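Local atomic coordinates of putative enoyl-CoA hydratase (Streptomyces coelicolor A3, PDB entry 3G64), a protein that probably catalyses a hydratase- or isomerase-type reaction on acyl-CoA thioesters, as a trimeric member of the crotonase family. Residues Ala11-Trp16 with Leu53-Arg58; Val21-Gly26 with Arg60-Leu65; Ala45-Arg50 with Asn99-Gln104. All blocks are in the same frame, centred on the assembly; numbering follows the deposited sequence.

Interaction 1: residues Ala11-Trp16 with Leu53-Arg58; sequences APTPEW and LAELSR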
loop_
_atom_site.group_PDB
_atom_site.type_symbol
_atom_site.label_atom_id
_atom_site.label_comp_id
_atom_site.label_asym_id
_atom_site.label_seq_id
_atom_site.Cartn_x
_atom_site.Cartn_y
_atom_site.Cartn_z
ATOM N N ALA A 11 2.420 31.956 25.267
ATOM C CA ALA A 11 0.980 32.230 25.192
ATOM C C ALA A 11 0.415 31.948 23.805
ATOM O O ALA A 11 1.124 32.089 22.805
ATOM C CB ALA A 11 0.710 33.679 25.558
ATOM N N PRO A 12 -0.880 31.594 23.734
ATOM C CA PRO A 12 -1.580 31.372 22.457
ATOM C C PRO A 12 -1.564 32.614 21.574
ATOM O O PRO A 12 -1.644 33.732 22.088
ATOM C CB PRO A 12 -3.022 31.091 22.890
ATOM C CG PRO A 12 -2.922 30.640 24.315
ATOM C CD PRO A 12 -1.790 31.458 24.883
ATOM N N THR A 13 -1.446 32.419 20.263
ATOM C CA THR A 13 -1.532 33.527 19.316
ATOM C C THR A 13 -2.927 34.140 19.311
ATOM O O THR A 13 -3.903 33.444 19.025
ATOM C CB THR A 13 -1.196 33.027 17.916
ATOM O OG1 THR A 13 0.176 32.625 17.904
ATOM C CG2 THR A 13 -1.393 34.126 16.891
ATOM N N PRO A 14 -3.041 35.447 19.626
ATOM C CA PRO A 14 -4.388 36.037 19.701
ATOM C C PRO A 14 -5.122 36.019 18.359
ATOM O O PRO A 14 -6.313 35.729 18.310
ATOM C CB PRO A 14 -4.134 37.493 20.117
ATOM C CG PRO A 14 -2.668 37.597 20.411
ATOM C CD PRO A 14 -1.978 36.457 19.743
ATOM N N GLU A 15 -4.422 36.335 17.279
ATOM C CA GLU A 15 -5.085 36.506 15.996
ATOM C C GLU A 15 -4.273 35.898 14.865
ATOM O O GLU A 15 -3.081 36.168 14.736
ATOM C CB GLU A 15 -5.284 37.993 15.724
ATOM C CG GLU A 15 -6.073 38.283 14.464
ATOM C CD GLU A 15 -5.868 39.707 13.949
ATOM O OE1 GLU A 15 -5.060 40.460 14.542
ATOM O OE2 GLU A 15 -6.509 40.067 12.937
ATOM N N TRP A 16 -4.923 35.078 14.047
ATOM C CA TRP A 16 -4.257 34.453 12.909
ATOM C C TRP A 16 -4.592 35.284 11.674
ATOM O O TRP A 16 -5.752 35.352 11.278
ATOM C CB TRP A 16 -4.718 33.000 12.753
ATOM C CG TRP A 16 -4.307 32.160 13.913
ATOM C CD1 TRP A 16 -5.081 31.788 14.977
ATOM C CD2 TRP A 16 -3.004 31.602 14.146
ATOM N NE1 TRP A 16 -4.338 31.024 15.845
ATOM C CE2 TRP A 16 -3.062 30.897 15.361
ATOM C CE3 TRP A 16 -1.789 31.636 13.441
ATOM C CZ2 TRP A 16 -1.959 30.223 15.890
ATOM C CZ3 TRP A 16 -0.702 30.975 13.970
ATOM C CH2 TRP A 16 -0.789 30.280 15.187
ATOM N N LEU A 53 -1.131 24.600 13.865
ATOM C CA LEU A 53 -1.235 23.181 14.182
ATOM C C LEU A 53 -0.443 22.858 15.445
ATOM O O LEU A 53 -0.904 22.082 16.286
ATOM C CB LEU A 53 -0.776 22.294 13.029
ATOM C CG LEU A 53 -1.732 22.321 11.825
ATOM C CD1 LEU A 53 -1.121 21.600 10.643
ATOM C CD2 LEU A 53 -3.111 21.739 12.176
ATOM N N ALA A 54 0.732 23.464 15.598
ATOM C CA ALA A 54 1.549 23.201 16.786
ATOM C C ALA A 54 0.800 23.683 18.032
ATOM O O ALA A 54 0.749 23.012 19.062
ATOM C CB ALA A 54 2.925 23.896 16.668
ATOM N N GLU A 55 0.195 24.849 17.927
ATOM C CA GLU A 55 -0.569 25.391 19.044
ATOM C C GLU A 55 -1.811 24.543 19.406
ATOM O O GLU A 55 -2.023 24.211 20.589
ATOM C CB GLU A 55 -0.957 26.845 18.775
ATOM C CG GLU A 55 -1.601 27.474 19.994
ATOM C CD GLU A 55 -2.212 28.830 19.706
ATOM O OE1 GLU A 55 -1.440 29.750 19.331
ATOM O OE2 GLU A 55 -3.460 28.961 19.866
ATOM N N LEU A 56 -2.624 24.182 18.410
ATOM C CA LEU A 56 -3.771 23.306 18.674
ATOM C C LEU A 56 -3.327 21.943 19.226
ATOM O O LEU A 56 -4.032 21.321 20.010
ATOM C CB LEU A 56 -4.598 23.085 17.410
ATOM C CG LEU A 56 -5.179 24.340 16.776
ATOM C CD1 LEU A 56 -5.976 24.055 15.512
ATOM C CD2 LEU A 56 -6.033 25.089 17.807
ATOM N N SER A 57 -2.173 21.466 18.785
ATOM C CA SER A 57 -1.707 20.152 19.188
ATOM C C SER A 57 -1.271 20.160 20.646
ATOM O O SER A 57 -1.651 19.281 21.407
ATOM C CB SER A 57 -0.540 19.679 18.318
ATOM O OG SER A 57 -0.995 19.358 17.008
ATOM N N ARG A 58 -0.496 21.165 21.034
ATOM C CA ARG A 58 0.038 21.203 22.384
ATOM C C ARG A 58 -1.051 21.460 23.419
ATOM O O ARG A 58 -0.939 21.015 24.555
ATOM C CB ARG A 58 1.198 22.210 22.503
ATOM C CG ARG A 58 0.776 23.643 22.765
ATOM C CD ARG A 58 1.974 24.576 22.592
ATOM N NE ARG A 58 1.614 25.971 22.837
ATOM C CZ ARG A 58 2.048 26.988 22.098
ATOM N NH1 ARG A 58 2.851 26.766 21.055
ATOM N NH2 ARG A 58 1.661 28.227 22.379
HETATM O O HOH W 1 2.731 30.813 21.022
HETATM O O HOH W 2 -4.737 30.833 18.773
#

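Interaction 2: residues Val21-Gly26 with Arg60-Leu65; sequences VEITDG and RAVRAL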
loop_
_atom_site.group_PDB
_atom_site.type_symbol
_atom_site.label_atom_id
_atom_site.label_comp_id
_atom_site.label_asym_id
_atom_site.label_seq_id
_atom_site.Cartn_x
_atom_site.Cartn_y
_atom_site.Cartn_z
ATOM N N VAL A 21 -9.431 31.246 11.162
ATOM C CA VAL A 21 -9.546 30.175 12.146
ATOM C C VAL A 21 -10.751 30.447 13.046
ATOM O O VAL A 21 -10.813 31.484 13.690
ATOM C CB VAL A 21 -8.310 30.080 13.048
ATOM C CG1 VAL A 21 -8.448 28.886 14.006
ATOM C CG2 VAL A 21 -7.073 29.939 12.221
ATOM N N GLU A 22 -11.685 29.506 13.073
ATOM C CA GLU A 22 -12.888 29.578 13.911
ATOM C C GLU A 22 -13.009 28.264 14.632
ATOM O O GLU A 22 -12.875 27.208 13.999
ATOM C CB GLU A 22 -14.146 29.718 13.041
ATOM C CG GLU A 22 -14.105 30.888 12.058
ATOM C CD GLU A 22 -15.237 30.854 11.021
ATOM O OE1 GLU A 22 -15.277 29.939 10.154
ATOM O OE2 GLU A 22 -16.081 31.773 11.068
ATOM N N ILE A 23 -13.277 28.325 15.938
ATOM C CA ILE A 23 -13.499 27.139 16.768
ATOM C C ILE A 23 -14.876 27.201 17.432
ATOM O O ILE A 23 -15.196 28.162 18.128
ATOM C CB ILE A 23 -12.424 26.988 17.864
ATOM C CG1 ILE A 23 -11.021 26.979 17.247
ATOM C CG2 ILE A 23 -12.609 25.691 18.646
ATOM C CD1 ILE A 23 -9.943 26.616 18.257
ATOM N N THR A 24 -15.687 26.174 17.200
ATOM C CA THR A 24 -16.994 26.067 17.827
ATOM C C THR A 24 -17.201 24.674 18.398
ATOM O O THR A 24 -17.239 23.691 17.650
ATOM C CB THR A 24 -18.134 26.329 16.820
ATOM O OG1 THR A 24 -18.036 27.669 16.340
ATOM C CG2 THR A 24 -19.488 26.124 17.483
ATOM N N ASP A 25 -17.342 24.600 19.719
ATOM C CA ASP A 25 -17.684 23.340 20.387
ATOM C C ASP A 25 -16.690 22.244 20.000
ATOM O O ASP A 25 -17.082 21.138 19.627
ATOM C CB ASP A 25 -19.106 22.918 20.008
ATOM C CG ASP A 25 -19.723 21.925 21.004
ATOM O OD1 ASP A 25 -19.095 21.627 22.049
ATOM O OD2 ASP A 25 -20.850 21.447 20.729
ATOM N N GLY A 26 -15.406 22.577 20.053
ATOM C CA GLY A 26 -14.355 21.597 19.812
ATOM C C GLY A 26 -14.043 21.278 18.354
ATOM O O GLY A 26 -13.215 20.406 18.085
ATOM N N ARG A 60 -4.181 20.412 22.965
ATOM C CA ARG A 60 -5.228 19.424 22.693
ATOM C C ARG A 60 -6.586 20.138 22.687
ATOM O O ARG A 60 -7.540 19.777 23.395
ATOM C CB ARG A 60 -5.175 18.244 23.675
ATOM C CG ARG A 60 -5.858 16.989 23.129
ATOM C CD ARG A 60 -5.851 15.825 24.101
ATOM N NE ARG A 60 -4.647 15.018 23.949
ATOM C CZ ARG A 60 -4.534 13.965 23.137
ATOM N NH1 ARG A 60 -5.556 13.579 22.386
ATOM N NH2 ARG A 60 -3.390 13.292 23.075
ATOM N N ALA A 61 -6.636 21.161 21.842
ATOM C CA ALA A 61 -7.635 22.203 21.916
ATOM C C ALA A 61 -8.986 21.756 21.340
ATOM O O ALA A 61 -10.040 21.990 21.928
ATOM C CB ALA A 61 -7.101 23.445 21.177
ATOM N N VAL A 62 -8.918 21.077 20.203
ATOM C CA VAL A 62 -10.080 20.726 19.436
ATOM C C VAL A 62 -10.146 19.215 19.287
ATOM O O VAL A 62 -9.178 18.509 19.588
ATOM C CB VAL A 62 -10.045 21.430 18.063
ATOM C CG1 VAL A 62 -9.772 22.927 18.253
ATOM C CG2 VAL A 62 -8.985 20.817 17.161
ATOM N N ARG A 63 -11.296 18.729 18.839
ATOM C CA ARG A 63 -11.523 17.309 18.653
ATOM C C ARG A 63 -11.674 16.976 17.184
ATOM O O ARG A 63 -11.798 15.815 16.834
ATOM C CB ARG A 63 -12.768 16.847 19.450
ATOM C CG ARG A 63 -12.668 17.110 20.955
ATOM C CD ARG A 63 -13.811 16.492 21.803
ATOM N NE ARG A 63 -15.169 16.907 21.432
ATOM C CZ ARG A 63 -15.748 18.065 21.763
ATOM N NH1 ARG A 63 -15.099 18.978 22.471
ATOM N NH2 ARG A 63 -16.992 18.315 21.369
ATOM N N ALA A 64 -11.658 17.995 16.326
ATOM C CA ALA A 64 -11.695 17.794 14.873
ATOM C C ALA A 64 -11.337 19.095 14.189
ATOM O O ALA A 64 -11.594 20.189 14.711
ATOM C CB ALA A 64 -13.082 17.339 14.399
ATOM N N LEU A 65 -10.766 18.985 13.000
ATOM C CA LEU A 65 -10.435 20.176 12.237
ATOM C C LEU A 65 -10.833 19.999 10.777
ATOM O O LEU A 65 -10.535 18.970 10.136
ATOM C CB LEU A 65 -8.934 20.512 12.397
ATOM C CG LEU A 65 -8.433 21.773 11.667
ATOM C CD1 LEU A 65 -7.210 22.351 12.373
ATOM C CD2 LEU A 65 -8.119 21.481 10.215
#

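Interaction 3: residues Ala45-Arg50 with Asn99-Gln104; sequences AYADLR and NRMTGQ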
loop_
_atom_site.group_PDB
_atom_site.type_symbol
_atom_site.label_atom_id
_atom_site.label_comp_id
_atom_site.label_asym_id
_atom_site.label_seq_id
_atom_site.Cartn_x
_atom_site.Cartn_y
_atom_site.Cartn_z
ATOM N N ALA A 45 1.205 32.035 4.939
ATOM C CA ALA A 45 0.136 31.072 5.157
ATOM C C ALA A 45 0.719 29.727 5.603
ATOM O O ALA A 45 0.173 29.064 6.479
ATOM C CB ALA A 45 -0.704 30.904 3.910
ATOM N N TYR A 46 1.815 29.311 4.977
ATOM C CA TYR A 46 2.507 28.118 5.453
ATOM C C TYR A 46 2.932 28.300 6.918
ATOM O O TYR A 46 2.817 27.374 7.717
ATOM C CB TYR A 46 3.742 27.845 4.608
ATOM C CG TYR A 46 3.462 27.136 3.296
ATOM C CD1 TYR A 46 2.934 25.840 3.274
ATOM C CD2 TYR A 46 3.773 27.737 2.090
ATOM C CE1 TYR A 46 2.705 25.181 2.065
ATOM C CE2 TYR A 46 3.558 27.089 0.892
ATOM C CZ TYR A 46 3.022 25.816 0.887
ATOM O OH TYR A 46 2.822 25.204 -0.323
ATOM N N ALA A 47 3.417 29.494 7.270
ATOM C CA ALA A 47 3.900 29.714 8.636
ATOM C C ALA A 47 2.757 29.635 9.628
ATOM O O ALA A 47 2.916 29.120 10.740
ATOM C CB ALA A 47 4.667 31.080 8.758
ATOM N N ASP A 48 1.592 30.140 9.235
ATOM C CA ASP A 48 0.439 30.059 10.114
ATOM C C ASP A 48 -0.098 28.643 10.211
ATOM O O ASP A 48 -0.533 28.219 11.291
ATOM C CB ASP A 48 -0.662 31.031 9.687
ATOM C CG ASP A 48 -0.414 32.448 10.190
ATOM O OD1 ASP A 48 0.694 32.715 10.732
ATOM O OD2 ASP A 48 -1.329 33.287 10.031
ATOM N N LEU A 49 -0.072 27.896 9.107
ATOM C CA LEU A 49 -0.453 26.479 9.207
ATOM C C LEU A 49 0.448 25.759 10.215
ATOM O O LEU A 49 -0.025 25.024 11.084
ATOM C CB LEU A 49 -0.344 25.780 7.846
ATOM C CG LEU A 49 -1.526 26.198 6.931
ATOM C CD1 LEU A 49 -1.288 25.786 5.488
ATOM C CD2 LEU A 49 -2.854 25.639 7.442
ATOM N N ARG A 50 1.750 25.965 10.083
ATOM C CA ARG A 50 2.717 25.259 10.932
ATOM C C ARG A 50 2.443 25.598 12.395
ATOM O O ARG A 50 2.312 24.710 13.251
ATOM C CB ARG A 50 4.149 25.698 10.555
ATOM C CG ARG A 50 5.261 25.211 11.525
ATOM C CD ARG A 50 6.616 25.967 11.300
ATOM N NE ARG A 50 6.434 27.398 11.554
ATOM C CZ ARG A 50 7.080 28.370 10.917
ATOM N NH1 ARG A 50 7.978 28.076 9.973
ATOM N NH2 ARG A 50 6.810 29.643 11.209
ATOM N N ASN A 99 11.506 24.478 1.976
ATOM C CA ASN A 99 11.047 23.130 1.699
ATOM C C ASN A 99 10.895 22.262 2.925
ATOM O O ASN A 99 10.043 21.363 2.959
ATOM C CB ASN A 99 11.897 22.475 0.628
ATOM C CG ASN A 99 11.733 23.175 -0.710
ATOM O OD1 ASN A 99 10.674 23.053 -1.355
ATOM N ND2 ASN A 99 12.742 23.939 -1.116
ATOM N N ARG A 100 11.687 22.547 3.945
ATOM C CA ARG A 100 11.505 21.831 5.199
ATOM C C ARG A 100 10.203 22.272 5.857
ATOM O O ARG A 100 9.510 21.472 6.466
ATOM C CB ARG A 100 12.676 22.081 6.155
ATOM C CG ARG A 100 12.496 21.391 7.506
ATOM C CD ARG A 100 13.780 21.458 8.334
ATOM N NE ARG A 100 14.766 20.437 7.960
ATOM C CZ ARG A 100 16.037 20.703 7.662
ATOM N NH1 ARG A 100 16.444 21.969 7.687
ATOM N NH2 ARG A 100 16.903 19.711 7.355
HETATM N N MSE A 101 9.898 23.559 5.768
HETATM C CA MSE A 101 8.698 24.069 6.406
HETATM C C MSE A 101 7.448 23.436 5.773
HETATM O O MSE A 101 6.504 23.084 6.472
HETATM C CB MSE A 101 8.615 25.591 6.288
HETATM C CG MSE A 101 7.189 26.112 6.563
HETATM SE SE MSE A 101 7.051 28.072 6.656
HETATM C CE MSE A 101 7.259 28.497 4.734
ATOM N N THR A 102 7.425 23.288 4.449
ATOM C CA THR A 102 6.210 22.729 3.843
ATOM C C THR A 102 6.034 21.258 4.219
ATOM O O THR A 102 4.931 20.819 4.580
ATOM C CB THR A 102 6.241 22.839 2.313
ATOM O OG1 THR A 102 7.418 22.179 1.822
ATOM C CG2 THR A 102 6.243 24.284 1.889
ATOM N N GLY A 103 7.130 20.499 4.169
ATOM C CA GLY A 103 7.116 19.115 4.628
ATOM C C GLY A 103 6.673 18.989 6.073
ATOM O O GLY A 103 5.942 18.055 6.432
ATOM N N GLN A 104 7.080 19.910 6.930
ATOM C CA GLN A 104 6.662 19.770 8.326
ATOM C C GLN A 104 5.202 20.202 8.529
ATOM O O GLN A 104 4.580 19.827 9.528
ATOM C CB GLN A 104 7.611 20.506 9.282
ATOM C CG GLN A 104 9.087 20.044 9.176
ATOM C CD GLN A 104 9.366 18.714 9.845
ATOM O OE1 GLN A 104 8.841 18.423 10.923
ATOM N NE2 GLN A 104 10.238 17.907 9.229
#

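Interaction 1: residues Ala11-Trp16 with Leu53-Arg58
The loop that leads into the first strand of the crotonase fold, residues Ala11-Trp16, is held against the C-terminal turns of helix 43-58 chiefly by the carboxylate of Glu55. The backbone N-H of Thr13 donates to Glu55 OE1 at 2.8 Å, nearly straight at 167°, and meets the oxygen on its syn side but 34° out of the carboxylate plane. Glu55 reaches the loop because CG stands anti to the backbone N and the chain runs extended beyond it. The other oxygen, Glu55 OE2, touches the proline ring, 3.7 Å from Pro12 CB, and forms a salt bridge with Arg59. A water that donates to Thr13 O and accepts from Trp16 NE1 at 3.0 Å also lies 2.5 Å from Glu55 OE2, a distance unusually short for a hydrogen bond. The indole meets the same carboxylate obliquely, the two planes 43° apart and Trp16 CZ2 3.5 Å from Glu55 OE1, while Thr13 CG2 of its own loop sits over the centre of one ring face. Toward the outer end, Arg58 NH2 joins the loop through a second water, which donates to Ala11 O at 2.7 Å. Both carboxylate oxygens of the buried Glu55 thus have polar partners, and the N-H of Thr13 and the guanidinium of Arg59 together would be expected to favour its ionised form.

Interaction 2: residues Val21-Gly26 with Arg60-Leu65
Gly26, Arg63 and Val62 bury the most surface where the turn of the hairpin 19-24/27-32, Asp25-Gly26, meets the approach to strand 64-69. Strand 27-32, helix 43-58 and the parallel neighbour 64-69 form a beta-alpha-beta unit, and the contact fastens its return to the hairpin turn. The carbonyl of Gly26 takes the N-H of Arg63, Arg63 N to Gly26 O measuring 2.7 Å with an angle of 174°, the donor lying in the carbonyl plane. Ala64 N adds a weak bond to the same oxygen at 3.4 Å. Gly26 has a positive phi of 81°, and a side chain there would run into Arg63 NH1, which lies 3.8 Å from Gly26 CA. Arg63 bends at chi3, and its guanidinium meets Asp25 in a long salt bridge, Arg63 NH2 to Asp25 OD1 4.0 Å, with the two planes 76° apart. Its NE is engaged by the carbonyl of Ala217, while Arg214 donates to Asp25 O. Val62 CB lies against the Gly26 carbonyl; the apolar contact is Val62 CG1, 3.7 Å from Ile23 CD1. The attachment therefore rests on a nearly straight backbone N-H to O=C hydrogen bond, whereas the distant charges probably add only a modest pull.

Interaction 3: residues Ala45-Arg50 with Asn99-Gln104
Tyr46 and Thr102 meet in the closely packed part of this helix pair. The methyl Thr102 CG2 rests over one face of the phenol ring, 3.7 Å from its centroid and 14° off the ring normal, a CH-pi contact displaced somewhat toward the rim beside CE1 and CZ. Thr102 presents this methyl because CG2 lies anti to its carbonyl carbon, which leaves OG1 between the backbone N and the carbonyl carbon (chi1 57°). Next to it, the selenomethionine Met101 brings its terminal methyl against the root of the tyrosine, Met101 CE being 3.6 Å from Tyr46 CB, while Met101 SE approaches Ala47 CB at 4.4 Å. The selenium stands in place of the sulfur of methionine.

The segments belong to helices 43-58 and 92-111 of the crotonase fold, whose axes come within 9.6 Å at 44° and run in broadly similar directions. Met160 touches both Tyr46 and Thr102, extending the packing around the ring. With an alanine in place of Tyr46, the methyl of Thr102 would probably lose the aromatic face it rests on and a gap would open between the helices beside Met160.

The other side of the contact is more exposed, with a single close approach in place of interlocked packing. Arg50, an exposed residue, turns its chain at chi3; its side chain and that of Met101 cross at about a right angle, and the selenium approaches the guanidinium obliquely, Arg50 NH1 lying 3.4 Å from Met101 SE. Arg100, on the same helix as Met101, is directed elsewhere and forms a salt bridge with Glu244 of the second subunit.

In the fold
From the N terminus, the loop 11-16 is met first by helix residues 53-58, so interaction 1 closes a loop of 36 residues holding two strands and most of the helix. Interaction 2 starts within that loop, at 21-26, and ends beyond it at 60-65; interaction 3 starts at 45-50, inside both, and ends at 99-104. All three therefore cross, and none nests within another. Interactions 1 and 3 share helix 43-58 and touch where Trp16 packs on Asp48. Interactions 1 and 2 touch through Leu56 and Leu65, while interactions 2 and 3 remain about 7 Å apart at their nearest atoms. Interactions 1 and 3 fasten the N-terminal loop and helix 92-111 to helix 43-58; interaction 2 joins the turn after strand 19-24 to the approach to strand 64-69.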